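Local coordinates for adherence and virulence protein A (Streptococcus pneumoniae, PDB 6PON) that probably binds host fibronectin at the pneumococcal surface and so contributes to adherence and virulence, at residues 76-79 against 80-84. Residues are numbered along the deposited sequence; the frame is centred on the assembly and turned at random.
Sequences IMVL and RKYLQ
I76 and R80, one turn apart on the helix 74-83, show how side chains spaced i to i+4 pack over the same backbone bonds that build the helix. The backbone bonds come first: R80 N reaches I76 O at 2.7 Å, K81 N reaches M77 O at 3.0 Å, and L83 N reaches L79 O at 2.7 Å. L79 O also receives a weak bond from Y82 N, with an N-H...O angle of 133°. The helical run then closes at L83, and Q84 is the first residue to leave helical geometry.

Side-chain packing follows the same spacing. The R80 chain runs extended from CG to NE and carries its guanidinium past I76, whose CG2 methyl lies over one face, toward the rim, 3.4 Å from R80 NE. That methyl gets there because it stands anti to the backbone N of I76. On the buried side, the apolar pair L79 and L83 lie side by side and point the same way, with L79 CG 4.0 Å from L83 CD1; both side chains also touch L131 of the strand 128-133. V78 CG1 meets Y82 CE2 more loosely, at 4.2 Å.

The aromatic ring adds an edge contact, since Y82 CD2 comes within 3.2 Å of V78 O, which lies near the ring plane.

Two polar ends turn to the strand 23-28: R80 NE donates to I27 O, and Q84 NE2 to Q25 O. The chemistry therefore implies a helix end that bridges two antiparallel sheets of the NFACT N-terminal region: L79 and L83 pack on L131, with L83 also reaching I27, while R80, one face partly covered near its rim by the I76 methyl, and Q84 bond to main-chain carbonyls of the strand 23-28.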
ATOM      1  N   ILE B  76      27.030  23.939  36.662  1.00 22.54           N
ATOM      2  CA  ILE B  76      27.063  24.992  35.658  1.00 21.72           C
ATOM      3  C   ILE B  76      28.474  25.524  35.472  1.00 23.24           C
ATOM      4  O   ILE B  76      28.904  25.793  34.339  1.00 20.09           O
ATOM      5  CB  ILE B  76      26.080  26.109  36.035  1.00 23.29           C
ATOM      6  CG1 ILE B  76      24.645  25.611  35.858  1.00 21.08           C
ATOM      7  CG2 ILE B  76      26.314  27.334  35.153  1.00 23.88           C
ATOM      8  CD1 ILE B  76      24.257  25.469  34.405  1.00 21.56           C
ATOM      9  N   MET B  77      29.217  25.688  36.571  1.00 22.61           N
ATOM     10  CA  MET B  77      30.582  26.200  36.470  1.00 22.17           C
ATOM     11  C   MET B  77      31.465  25.258  35.669  1.00 22.31           C
ATOM     12  O   MET B  77      32.336  25.712  34.920  1.00 23.12           O
ATOM     13  CB  MET B  77      31.186  26.416  37.863  1.00 22.71           C
ATOM     14  CG  MET B  77      30.254  27.096  38.851  1.00 28.48           C
ATOM     15  SD  MET B  77      30.987  27.390  40.474  1.00 34.63           S
ATOM     16  CE  MET B  77      31.393  29.080  40.163  1.00 33.07           C
ATOM     17  N   VAL B  78      31.275  23.944  35.830  1.00 21.26           N
ATOM     18  CA  VAL B  78      32.001  22.986  34.995  1.00 24.87           C
ATOM     19  C   VAL B  78      31.586  23.129  33.532  1.00 20.16           C
ATOM     20  O   VAL B  78      32.429  23.100  32.632  1.00 22.96           O
ATOM     21  CB  VAL B  78      31.801  21.542  35.505  1.00 26.29           C
ATOM     22  CG1 VAL B  78      32.532  20.537  34.601  1.00 23.10           C
ATOM     23  CG2 VAL B  78      32.299  21.407  36.926  1.00 18.75           C
ATOM     24  N   LEU B  79      30.294  23.314  33.264  1.00 21.75           N
ATOM     25  CA  LEU B  79      29.890  23.498  31.870  1.00 24.08           C
ATOM     26  C   LEU B  79      30.427  24.809  31.314  1.00 22.92           C
ATOM     27  O   LEU B  79      30.839  24.875  30.148  1.00 22.99           O
ATOM     28  CB  LEU B  79      28.361  23.431  31.726  1.00 19.73           C
ATOM     29  CG  LEU B  79      27.857  22.045  31.278  1.00 22.64           C
ATOM     30  CD1 LEU B  79      28.205  20.968  32.299  1.00 16.85           C
ATOM     31  CD2 LEU B  79      26.357  22.025  30.956  1.00 17.74           C
ATOM     32  N   ARG B  80      30.427  25.871  32.127  1.00 23.40           N
ATOM     33  CA  ARG B  80      30.928  27.147  31.631  1.00 23.80           C
ATOM     34  C   ARG B  80      32.406  27.048  31.283  1.00 23.85           C
ATOM     35  O   ARG B  80      32.828  27.485  30.206  1.00 25.96           O
ATOM     36  CB  ARG B  80      30.656  28.247  32.648  1.00 20.97           C
ATOM     37  CG  ARG B  80      29.160  28.612  32.714  1.00 21.63           C
ATOM     38  CD  ARG B  80      28.922  29.726  33.695  1.00 23.63           C
ATOM     39  NE  ARG B  80      27.535  30.154  33.761  1.00 19.95           N
ATOM     40  CZ  ARG B  80      27.080  30.959  34.712  1.00 26.46           C
ATOM     41  NH1 ARG B  80      27.913  31.397  35.647  1.00 25.24           N
ATOM     42  NH2 ARG B  80      25.808  31.331  34.729  1.00 29.39           N
ATOM     43  N   LYS B  81      33.189  26.412  32.156  1.00 23.97           N
ATOM     44  CA  LYS B  81      34.609  26.201  31.909  1.00 26.15           C
ATOM     45  C   LYS B  81      34.881  25.662  30.503  1.00 23.08           C
ATOM     46  O   LYS B  81      35.888  26.026  29.889  1.00 26.41           O
ATOM     47  CB  LYS B  81      35.166  25.256  32.986  1.00 24.70           C
ATOM     48  CG  LYS B  81      36.479  24.612  32.612  1.00 31.93           C
ATOM     49  CD  LYS B  81      37.221  24.056  33.814  1.00 33.93           C
ATOM     50  CE  LYS B  81      36.428  22.984  34.511  1.00 34.01           C
ATOM     51  NZ  LYS B  81      37.265  22.288  35.525  1.00 34.09           N
ATOM     52  N   TYR B  82      33.987  24.835  29.954  1.00 23.19           N
ATOM     53  CA  TYR B  82      34.188  24.325  28.599  1.00 23.81           C
ATOM     54  C   TYR B  82      33.325  24.997  27.549  1.00 25.25           C
ATOM     55  O   TYR B  82      33.728  25.046  26.383  1.00 29.67           O
ATOM     56  CB  TYR B  82      33.930  22.820  28.539  1.00 21.98           C
ATOM     57  CG  TYR B  82      34.873  22.045  29.407  1.00 22.74           C
ATOM     58  CD1 TYR B  82      36.150  21.709  28.969  1.00 24.62           C
ATOM     59  CD2 TYR B  82      34.500  21.673  30.680  1.00 23.90           C
ATOM     60  CE1 TYR B  82      37.027  20.985  29.788  1.00 22.74           C
ATOM     61  CE2 TYR B  82      35.353  20.966  31.503  1.00 26.71           C
ATOM     62  CZ  TYR B  82      36.614  20.621  31.055  1.00 28.30           C
ATOM     63  OH  TYR B  82      37.440  19.922  31.906  1.00 35.79           O
ATOM     64  N   LEU B  83      32.158  25.523  27.907  1.00 27.48           N
ATOM     65  CA  LEU B  83      31.215  25.965  26.885  1.00 23.10           C
ATOM     66  C   LEU B  83      31.194  27.473  26.684  1.00 29.89           C
ATOM     67  O   LEU B  83      30.769  27.926  25.609  1.00 26.43           O
ATOM     68  CB  LEU B  83      29.799  25.477  27.218  1.00 20.62           C
ATOM     69  CG  LEU B  83      29.639  23.959  27.233  1.00 22.90           C
ATOM     70  CD1 LEU B  83      28.212  23.555  27.564  1.00 22.57           C
ATOM     71  CD2 LEU B  83      30.091  23.369  25.888  1.00 22.43           C
ATOM     72  N   GLN B  84      31.646  28.253  27.679  1.00 26.22           N
ATOM     73  CA  GLN B  84      31.681  29.709  27.560  1.00 23.69           C
ATOM     74  C   GLN B  84      32.519  30.135  26.356  1.00 25.34           C
ATOM     75  O   GLN B  84      33.734  29.929  26.336  1.00 25.68           O
ATOM     76  CB  GLN B  84      32.232  30.330  28.840  1.00 23.20           C
ATOM     77  CG  GLN B  84      32.196  31.847  28.857  1.00 26.32           C
ATOM     78  CD  GLN B  84      30.785  32.408  28.839  1.00 27.28           C
ATOM     79  OE1 GLN B  84      29.989  32.145  29.736  1.00 30.44           O
ATOM     80  NE2 GLN B  84      30.471  33.178  27.808  1.00 24.87           N
TER